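Local coordinates for transaminase (Bacillus megaterium, PDB 5G0A), which probably transfers amino groups between amines and carbonyl compounds with S selectivity, using pyridoxal-5'-phosphate as its cofactor, at residues G107-P112 against F282-Y287; T273-G276 against K280-G283; Q254-T259 against Q290-T295. All coordinates share one frame; numbering follows the deposited sequence.

Interaction 1: G107-P112 against F282-Y287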
loop_
_atom_site.group_PDB
_atom_site.type_symbol
_atom_site.label_atom_id
_atom_site.label_comp_id
_atom_site.label_asym_id
_atom_site.label_seq_id
_atom_site.Cartn_x
_atom_site.Cartn_y
_atom_site.Cartn_z
ATOM N N GLY B 107 -21.818 30.154 -16.261
ATOM C CA GLY B 107 -21.387 31.561 -16.339
ATOM C C GLY B 107 -21.761 32.400 -15.129
ATOM O O GLY B 107 -21.187 33.469 -14.920
ATOM N N ASP B 108 -22.724 31.917 -14.342
ATOM C CA ASP B 108 -23.145 32.582 -13.098
ATOM C C ASP B 108 -22.285 32.245 -11.880
ATOM O O ASP B 108 -22.547 32.723 -10.764
ATOM C CB ASP B 108 -24.627 32.333 -12.794
ATOM C CG ASP B 108 -24.959 30.843 -12.544
ATOM O OD1 ASP B 108 -24.226 29.949 -13.039
ATOM O OD2 ASP B 108 -25.984 30.584 -11.882
ATOM N N GLU B 109 -21.242 31.450 -12.094
ATOM C CA GLU B 109 -20.357 31.070 -10.975
ATOM C C GLU B 109 -18.928 31.381 -11.354
ATOM O O GLU B 109 -18.547 31.236 -12.523
ATOM C CB GLU B 109 -20.539 29.579 -10.632
ATOM C CG GLU B 109 -21.957 29.225 -10.221
ATOM C CD GLU B 109 -22.142 27.766 -9.820
ATOM O OE1 GLU B 109 -21.146 26.992 -9.838
ATOM O OE2 GLU B 109 -23.289 27.393 -9.483
ATOM N N ASP B 110 -18.120 31.808 -10.377
ATOM C CA ASP B 110 -16.748 32.212 -10.669
ATOM C C ASP B 110 -15.676 31.130 -10.466
ATOM O O ASP B 110 -14.539 31.322 -10.878
ATOM C CB ASP B 110 -16.375 33.482 -9.881
ATOM C CG ASP B 110 -17.046 34.727 -10.436
ATOM O OD1 ASP B 110 -17.645 34.650 -11.525
ATOM O OD2 ASP B 110 -16.958 35.789 -9.789
ATOM N N TRP B 111 -16.048 30.018 -9.854
ATOM C CA TRP B 111 -15.059 28.946 -9.583
ATOM C C TRP B 111 -14.516 28.263 -10.850
ATOM O O TRP B 111 -13.343 27.912 -10.880
ATOM C CB TRP B 111 -15.595 27.909 -8.592
ATOM C CG TRP B 111 -16.513 26.823 -9.163
ATOM C CD1 TRP B 111 -17.882 26.876 -9.273
ATOM C CD2 TRP B 111 -16.127 25.526 -9.660
ATOM N NE1 TRP B 111 -18.362 25.714 -9.824
ATOM C CE2 TRP B 111 -17.318 24.865 -10.080
ATOM C CE3 TRP B 111 -14.902 24.880 -9.830
ATOM C CZ2 TRP B 111 -17.310 23.572 -10.634
ATOM C CZ3 TRP B 111 -14.890 23.582 -10.362
ATOM C CH2 TRP B 111 -16.084 22.946 -10.758
ATOM N N PRO B 112 -15.338 28.127 -11.919
ATOM C CA PRO B 112 -14.807 27.261 -12.997
ATOM C C PRO B 112 -13.601 27.794 -13.744
ATOM O O PRO B 112 -13.579 28.976 -14.145
ATOM C CB PRO B 112 -16.007 27.106 -13.952
ATOM C CG PRO B 112 -17.201 27.383 -13.108
ATOM C CD PRO B 112 -16.767 28.429 -12.125
ATOM N N PHE B 282 -26.493 21.305 -12.025
ATOM C CA PHE B 282 -25.708 20.340 -11.230
ATOM C C PHE B 282 -26.263 20.160 -9.829
ATOM O O PHE B 282 -26.848 21.086 -9.264
ATOM C CB PHE B 282 -24.252 20.785 -11.146
ATOM C CG PHE B 282 -23.553 20.761 -12.462
ATOM C CD1 PHE B 282 -23.103 19.556 -12.984
ATOM C CD2 PHE B 282 -23.365 21.923 -13.196
ATOM C CE1 PHE B 282 -22.444 19.519 -14.225
ATOM C CE2 PHE B 282 -22.709 21.902 -14.421
ATOM C CZ PHE B 282 -22.269 20.698 -14.947
ATOM N N GLY B 283 -26.080 18.958 -9.284
ATOM C CA GLY B 283 -26.588 18.609 -7.957
ATOM C C GLY B 283 -26.129 19.557 -6.866
ATOM O O GLY B 283 -26.928 19.895 -5.978
ATOM N N TYR B 284 -24.873 19.992 -6.915
ATOM C CA TYR B 284 -24.342 20.871 -5.848
ATOM C C TYR B 284 -25.078 22.206 -5.791
ATOM O O TYR B 284 -25.049 22.886 -4.766
ATOM C CB TYR B 284 -22.813 21.114 -5.957
ATOM C CG TYR B 284 -22.378 22.013 -7.103
ATOM C CD1 TYR B 284 -22.369 23.409 -6.959
ATOM C CD2 TYR B 284 -21.959 21.467 -8.323
ATOM C CE1 TYR B 284 -21.964 24.230 -7.990
ATOM C CE2 TYR B 284 -21.549 22.286 -9.376
ATOM C CZ TYR B 284 -21.580 23.668 -9.202
ATOM O OH TYR B 284 -21.176 24.491 -10.217
ATOM N N GLN B 285 -25.699 22.591 -6.903
ATOM C CA GLN B 285 -26.363 23.911 -6.990
ATOM C C GLN B 285 -27.598 24.054 -6.111
ATOM O O GLN B 285 -28.081 25.178 -5.885
ATOM C CB GLN B 285 -26.692 24.265 -8.441
ATOM C CG GLN B 285 -25.425 24.458 -9.260
ATOM C CD GLN B 285 -25.692 24.748 -10.720
ATOM O OE1 GLN B 285 -26.523 24.096 -11.368
ATOM N NE2 GLN B 285 -24.990 25.727 -11.244
ATOM N N HIS B 286 -28.119 22.937 -5.624
ATOM C CA HIS B 286 -29.173 23.001 -4.607
ATOM C C HIS B 286 -28.708 23.568 -3.273
ATOM O O HIS B 286 -29.551 23.948 -2.451
ATOM C CB HIS B 286 -29.801 21.634 -4.382
ATOM C CG HIS B 286 -30.576 21.141 -5.557
ATOM N ND1 HIS B 286 -31.894 21.488 -5.778
ATOM C CD2 HIS B 286 -30.208 20.363 -6.603
ATOM C CE1 HIS B 286 -32.314 20.916 -6.894
ATOM N NE2 HIS B 286 -31.306 20.237 -7.422
ATOM N N TYR B 287 -27.384 23.641 -3.066
ATOM C CA TYR B 287 -26.827 23.899 -1.720
ATOM C C TYR B 287 -26.113 25.239 -1.511
ATOM O O TYR B 287 -25.536 25.477 -0.442
ATOM C CB TYR B 287 -25.940 22.701 -1.283
ATOM C CG TYR B 287 -26.731 21.425 -1.315
ATOM C CD1 TYR B 287 -27.616 21.119 -0.278
ATOM C CD2 TYR B 287 -26.686 20.566 -2.430
ATOM C CE1 TYR B 287 -28.394 19.981 -0.318
ATOM C CE2 TYR B 287 -27.464 19.430 -2.476
ATOM C CZ TYR B 287 -28.312 19.149 -1.417
ATOM O OH TYR B 287 -29.087 18.036 -1.446
HETATM O O HOH W 1 -25.304 27.576 -13.507
#
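Glu-109 joins Tyr-284 and Gln-285 in a polar side-chain contact that ties the loop between helix 92-105 and strand 112-118 to a 3-10 turn, 283-286, in the long connection from strand 265-269 to strand 293-296. The two carboxylate oxygens have separate partners. OE1 of Glu-109 accepts from the phenol OH of Tyr-284 over a short 2.5 Å, on the syn side of the carboxylate and at the edge of the tyrosine ring. OE2 of Glu-109 takes the amide NE2 of Gln-285 at 3.0 Å; this bond is nearly straight (170° at the hydrogen) and lies in the amide plane, yet it drops onto the carboxylate from above. The glutamate reaches both because its chain is fully extended beyond CG (chi2 -178°), meeting Tyr-284 from the opposite direction. A weak third bond comes from Trp-111, whose indole NE1 lies 3.1 Å from OE1 of Glu-109. The amide of Gln-285 is pinned at both ends: its OE1 accepts the backbone N of Phe-282 at 2.9 Å, while NE2 also donates to a water 2.9 Å away, which in turn donates to OD1 of Asp-108. With acceptors facing NE2 and a donor facing OE1, the amide's rotation is fixed, and three donors converging on Glu-109 would probably favour its charged form.

Interaction 2: T273-G276 against K280-G283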
loop_
_atom_site.group_PDB
_atom_site.type_symbol
_atom_site.label_atom_id
_atom_site.label_comp_id
_atom_site.label_asym_id
_atom_site.label_seq_id
_atom_site.Cartn_x
_atom_site.Cartn_y
_atom_site.Cartn_z
ATOM N N THR B 273 -25.447 13.081 -10.874
ATOM C CA THR B 273 -26.381 14.204 -10.624
ATOM C C THR B 273 -26.272 15.350 -11.621
ATOM O O THR B 273 -27.069 16.308 -11.569
ATOM C CB THR B 273 -26.209 14.783 -9.209
ATOM O OG1 THR B 273 -24.839 15.174 -9.041
ATOM C CG2 THR B 273 -26.610 13.743 -8.156
ATOM N N GLY B 274 -25.289 15.275 -12.519
ATOM C CA GLY B 274 -25.022 16.343 -13.450
ATOM C C GLY B 274 -26.021 16.466 -14.591
ATOM O O GLY B 274 -26.746 15.527 -14.909
ATOM N N PHE B 275 -26.028 17.645 -15.200
ATOM C CA PHE B 275 -26.790 17.910 -16.432
ATOM C C PHE B 275 -28.282 17.701 -16.315
ATOM O O PHE B 275 -28.889 16.938 -17.065
ATOM C CB PHE B 275 -26.129 17.230 -17.656
ATOM C CG PHE B 275 -24.727 17.695 -17.849
ATOM C CD1 PHE B 275 -24.477 18.936 -18.410
ATOM C CD2 PHE B 275 -23.650 16.941 -17.332
ATOM C CE1 PHE B 275 -23.182 19.418 -18.523
ATOM C CE2 PHE B 275 -22.347 17.422 -17.441
ATOM C CZ PHE B 275 -22.109 18.643 -18.052
ATOM N N GLY B 276 -28.860 18.394 -15.331
ATOM C CA GLY B 276 -30.317 18.519 -15.225
ATOM C C GLY B 276 -31.008 17.422 -14.449
ATOM O O GLY B 276 -32.216 17.512 -14.182
ATOM N N LYS B 280 -31.658 21.139 -11.541
ATOM C CA LYS B 280 -30.742 22.261 -11.743
ATOM C C LYS B 280 -29.627 21.719 -12.637
ATOM O O LYS B 280 -29.592 20.503 -12.891
ATOM C CB LYS B 280 -30.178 22.768 -10.407
ATOM C CG LYS B 280 -31.228 23.439 -9.517
ATOM C CD LYS B 280 -30.618 24.080 -8.281
ATOM C CE LYS B 280 -31.694 24.832 -7.484
ATOM N NZ LYS B 280 -32.046 26.139 -8.129
ATOM N N TRP B 281 -28.757 22.585 -13.141
ATOM C CA TRP B 281 -27.664 22.101 -14.012
ATOM C C TRP B 281 -26.844 21.028 -13.283
ATOM O O TRP B 281 -26.577 19.956 -13.840
ATOM C CB TRP B 281 -26.788 23.223 -14.514
ATOM C CG TRP B 281 -27.407 23.878 -15.729
ATOM C CD1 TRP B 281 -28.004 25.110 -15.774
ATOM C CD2 TRP B 281 -27.511 23.327 -17.052
ATOM N NE1 TRP B 281 -28.483 25.364 -17.055
ATOM C CE2 TRP B 281 -28.170 24.300 -17.862
ATOM C CE3 TRP B 281 -27.100 22.122 -17.641
ATOM C CZ2 TRP B 281 -28.437 24.092 -19.214
ATOM C CZ3 TRP B 281 -27.363 21.917 -19.005
ATOM C CH2 TRP B 281 -28.022 22.896 -19.772
ATOM N N PHE B 282 -26.493 21.305 -12.025
ATOM C CA PHE B 282 -25.708 20.340 -11.230
ATOM C C PHE B 282 -26.263 20.160 -9.829
ATOM O O PHE B 282 -26.848 21.086 -9.264
ATOM C CB PHE B 282 -24.252 20.785 -11.146
ATOM C CG PHE B 282 -23.553 20.761 -12.462
ATOM C CD1 PHE B 282 -23.103 19.556 -12.984
ATOM C CD2 PHE B 282 -23.365 21.923 -13.196
ATOM C CE1 PHE B 282 -22.444 19.519 -14.225
ATOM C CE2 PHE B 282 -22.709 21.902 -14.421
ATOM C CZ PHE B 282 -22.269 20.698 -14.947
ATOM N N GLY B 283 -26.080 18.958 -9.284
ATOM C CA GLY B 283 -26.588 18.609 -7.957
ATOM C C GLY B 283 -26.129 19.557 -6.866
ATOM O O GLY B 283 -26.928 19.895 -5.978
HETATM O O HOH W 2 -28.804 18.254 -11.607
#
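Phe-275 and Phe-282 both hold CG anti to the carbonyl carbon, beside the backbone N (chi1 -58° and -66°), which sends the two side chains out side by side in the same direction. Their rings meet as a T-shaped pair: the edge of Phe-282 is directed at one face of Phe-275, the centroids are 5.0 Å apart, and CZ of Phe-282 comes within 3.7 Å of CZ of Phe-275. At the rim of the Phe-275 ring, CD1 touches CZ3 of Trp-281 edge to edge at 4.2 Å. The two backbone limbs of this irregular turn are laced together. The carbonyl O of Trp-281 receives the N-H of Gly-276 at 3.1 Å, from above its plane, and a short but strongly bent, weak bond from N of Phe-275. Gly-276, with its positive phi of 88°, also lays its CA 3.1 Å from O of Lys-280 in a CH...O contact. A water bridges the two limbs, donating to O of Thr-273 at 2.6 Å and to O of Lys-280 at 2.7 Å. Glu-270 accepts from both Thr-273 OG1 and Gly-283 N, while Ile-105 and Met-348 pack against the aromatic side. The turn thus sets a buried aromatic side against a hydrogen-bonded backbone, in which the water serves the carbonyls of Thr-273 and Lys-280, and the N-H groups of Phe-275 and Gly-276 serve that of Trp-281.

Interaction 3: Q254-T259 against Q290-T295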
loop_
_atom_site.group_PDB
_atom_site.type_symbol
_atom_site.label_atom_id
_atom_site.label_comp_id
_atom_site.label_asym_id
_atom_site.label_seq_id
_atom_site.Cartn_x
_atom_site.Cartn_y
_atom_site.Cartn_z
ATOM N N GLN B 254 -21.981 22.253 5.135
ATOM C CA GLN B 254 -21.018 22.004 6.213
ATOM C C GLN B 254 -19.703 21.391 5.721
ATOM O O GLN B 254 -18.644 21.692 6.252
ATOM C CB GLN B 254 -21.640 21.190 7.338
ATOM C CG GLN B 254 -22.491 22.058 8.256
ATOM C CD GLN B 254 -22.967 21.319 9.501
ATOM O OE1 GLN B 254 -22.385 20.324 9.924
ATOM N NE2 GLN B 254 -24.032 21.835 10.107
ATOM N N ILE B 255 -19.778 20.546 4.698
ATOM C CA ILE B 255 -18.557 20.002 4.095
ATOM C C ILE B 255 -17.751 21.076 3.376
ATOM O O ILE B 255 -16.519 21.092 3.463
ATOM C CB ILE B 255 -18.868 18.806 3.158
ATOM C CG1 ILE B 255 -19.246 17.559 3.980
ATOM C CG2 ILE B 255 -17.705 18.534 2.190
ATOM C CD1 ILE B 255 -18.171 16.985 4.908
ATOM N N ARG B 256 -18.437 21.986 2.683
ATOM C CA ARG B 256 -17.748 23.060 1.990
ATOM C C ARG B 256 -16.990 23.935 2.999
ATOM O O ARG B 256 -15.826 24.269 2.797
ATOM C CB ARG B 256 -18.735 23.891 1.149
ATOM C CG ARG B 256 -18.149 25.187 0.608
ATOM C CD ARG B 256 -17.175 25.007 -0.556
ATOM N NE ARG B 256 -15.879 24.439 -0.151
ATOM C CZ ARG B 256 -14.861 24.208 -0.982
ATOM N NH1 ARG B 256 -14.941 24.501 -2.274
ATOM N NH2 ARG B 256 -13.733 23.687 -0.505
ATOM N N LYS B 257 -17.687 24.296 4.074
ATOM C CA LYS B 257 -17.110 25.083 5.162
ATOM C C LYS B 257 -15.937 24.360 5.837
ATOM O O LYS B 257 -14.876 24.946 6.004
ATOM C CB LYS B 257 -18.208 25.432 6.180
ATOM C CG LYS B 257 -17.730 26.265 7.362
ATOM C CD LYS B 257 -18.924 26.940 8.044
ATOM C CE LYS B 257 -18.540 27.570 9.381
ATOM N NZ LYS B 257 -18.298 26.553 10.448
ATOM N N MET B 258 -16.125 23.090 6.181
ATOM C CA MET B 258 -15.081 22.291 6.849
ATOM C C MET B 258 -13.821 22.147 5.981
ATOM O O MET B 258 -12.699 22.334 6.461
ATOM C CB MET B 258 -15.628 20.907 7.267
ATOM C CG MET B 258 -14.575 19.944 7.852
ATOM S SD MET B 258 -14.948 18.187 7.575
ATOM C CE MET B 258 -14.441 17.950 5.861
ATOM N N THR B 259 -13.999 21.849 4.691
ATOM C CA THR B 259 -12.847 21.778 3.793
ATOM C C THR B 259 -12.080 23.112 3.656
ATOM O O THR B 259 -10.856 23.146 3.712
ATOM C CB THR B 259 -13.227 21.195 2.402
ATOM O OG1 THR B 259 -14.290 21.963 1.807
ATOM C CG2 THR B 259 -13.662 19.738 2.535
ATOM N N GLN B 290 -19.941 26.216 -3.957
ATOM C CA GLN B 290 -19.180 25.956 -5.167
ATOM C C GLN B 290 -18.023 25.039 -4.766
ATOM O O GLN B 290 -17.344 25.292 -3.757
ATOM C CB GLN B 290 -18.684 27.263 -5.798
ATOM C CG GLN B 290 -19.833 28.067 -6.437
ATOM C CD GLN B 290 -19.427 29.398 -7.061
ATOM O OE1 GLN B 290 -18.314 29.572 -7.544
ATOM N NE2 GLN B 290 -20.368 30.350 -7.071
ATOM N N PRO B 291 -17.811 23.964 -5.532
ATOM C CA PRO B 291 -16.713 23.039 -5.255
ATOM C C PRO B 291 -15.391 23.511 -5.860
ATOM O O PRO B 291 -15.339 24.557 -6.531
ATOM C CB PRO B 291 -17.181 21.747 -5.959
ATOM C CG PRO B 291 -17.916 22.283 -7.176
ATOM C CD PRO B 291 -18.625 23.531 -6.697
ATOM N N ASP B 292 -14.320 22.736 -5.629
ATOM C CA ASP B 292 -13.025 23.007 -6.244
ATOM C C ASP B 292 -12.861 22.245 -7.558
ATOM O O ASP B 292 -12.154 22.681 -8.466
ATOM C CB ASP B 292 -11.901 22.592 -5.279
ATOM C CG ASP B 292 -11.907 23.427 -4.004
ATOM O OD1 ASP B 292 -11.506 24.610 -4.081
ATOM O OD2 ASP B 292 -12.319 22.913 -2.955
ATOM N N ILE B 293 -13.500 21.083 -7.613
ATOM C CA ILE B 293 -13.425 20.192 -8.786
ATOM C C ILE B 293 -14.754 19.467 -8.889
ATOM O O ILE B 293 -15.329 19.068 -7.858
ATOM C CB ILE B 293 -12.316 19.092 -8.610
ATOM C CG1 ILE B 293 -10.928 19.712 -8.467
ATOM C CG2 ILE B 293 -12.339 18.099 -9.768
ATOM C CD1 ILE B 293 -9.837 18.722 -8.043
ATOM N N ILE B 294 -15.269 19.310 -10.117
ATOM C CA ILE B 294 -16.341 18.325 -10.358
ATOM C C ILE B 294 -15.961 17.306 -11.428
ATOM O O ILE B 294 -15.137 17.584 -12.303
ATOM C CB ILE B 294 -17.737 18.926 -10.707
ATOM C CG1 ILE B 294 -17.744 19.589 -12.105
ATOM C CG2 ILE B 294 -18.236 19.812 -9.533
ATOM C CD1 ILE B 294 -19.144 20.079 -12.510
ATOM N N THR B 295 -16.584 16.139 -11.321
ATOM C CA THR B 295 -16.439 15.072 -12.309
ATOM C C THR B 295 -17.770 14.861 -13.009
ATOM O O THR B 295 -18.831 14.977 -12.386
ATOM C CB THR B 295 -15.954 13.763 -11.655
ATOM O OG1 THR B 295 -16.788 13.448 -10.540
ATOM C CG2 THR B 295 -14.516 13.912 -11.176
#
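OD2 of Asp-292 is gripped by both terminal nitrogens of Arg-256: NH2 donates at 2.9 Å, and NH1 adds a weaker bond at 3.1 Å. The backbone N of Trp-266 supplies a further donor to the same oxygen. The resulting buried salt bridge fastens helix 251-262 to the entrance of strand 293-296 in the large seven-stranded sheet of this fold-type I, class-III aminotransferase. The helix belongs to the beta-alpha-beta crossover that links the adjacent parallel strands 231-236 and 265-269. Arg-256 therefore binds the crossover to the next strand across the sheet. The guanidinium presents its edge to the aspartate, its plane standing nearly upright (85°) to that of the carboxylate, and NH2 meets OD2 on the syn side. Starting with CG anti to the backbone N (chi1 169°), the arginine chain then bends at both chi2 and chi3, folding back to bring the guanidinium edge to the loop before the strand. There NH1 donates to the carbonyl O of Gln-290 at 2.9 Å, in the carbonyl plane and on a lone pair, with an N-H...O angle of 163°. On the helix side NH2 also donates to OG1 of Thr-259, one turn along, at 2.9 Å and tilted out of the guanidinium plane. Acceptors on different sides of NH1 and NH2 hold the guanidinium against rotation and would be expected to stabilise the charges of both partners. Alongside NH1, the methylene carbon CD of Arg-256 also rests against the carbonyl O of Gln-290, 3.2 Å away.

How the interactions relate
The three contacts gather around the connection between strands 265-269 and 293-296. Interactions 1 and 2 share Phe-282 and Gly-283, and their centres lie about 9 Å apart; interaction 3 closes a loop that contains interaction 2, with about 16 Å between centres. Interactions 1 and 3, about 11 Å apart, meet directly where Trp-111 CE3 packs 3.3 Å from Pro-291 O; interactions 2 and 3 touch through Phe-282 CE1 and Ile-294 CD1, 3.8 Å apart. Interaction 2 lies nearer the cofactor: the Thr-273 side chain is about 7 Å from pyridoxal-5'-phosphate, just after the pocket residues Val-271 and Leu-272, whereas Tyr-284 of interaction 1 is about 12 Å away.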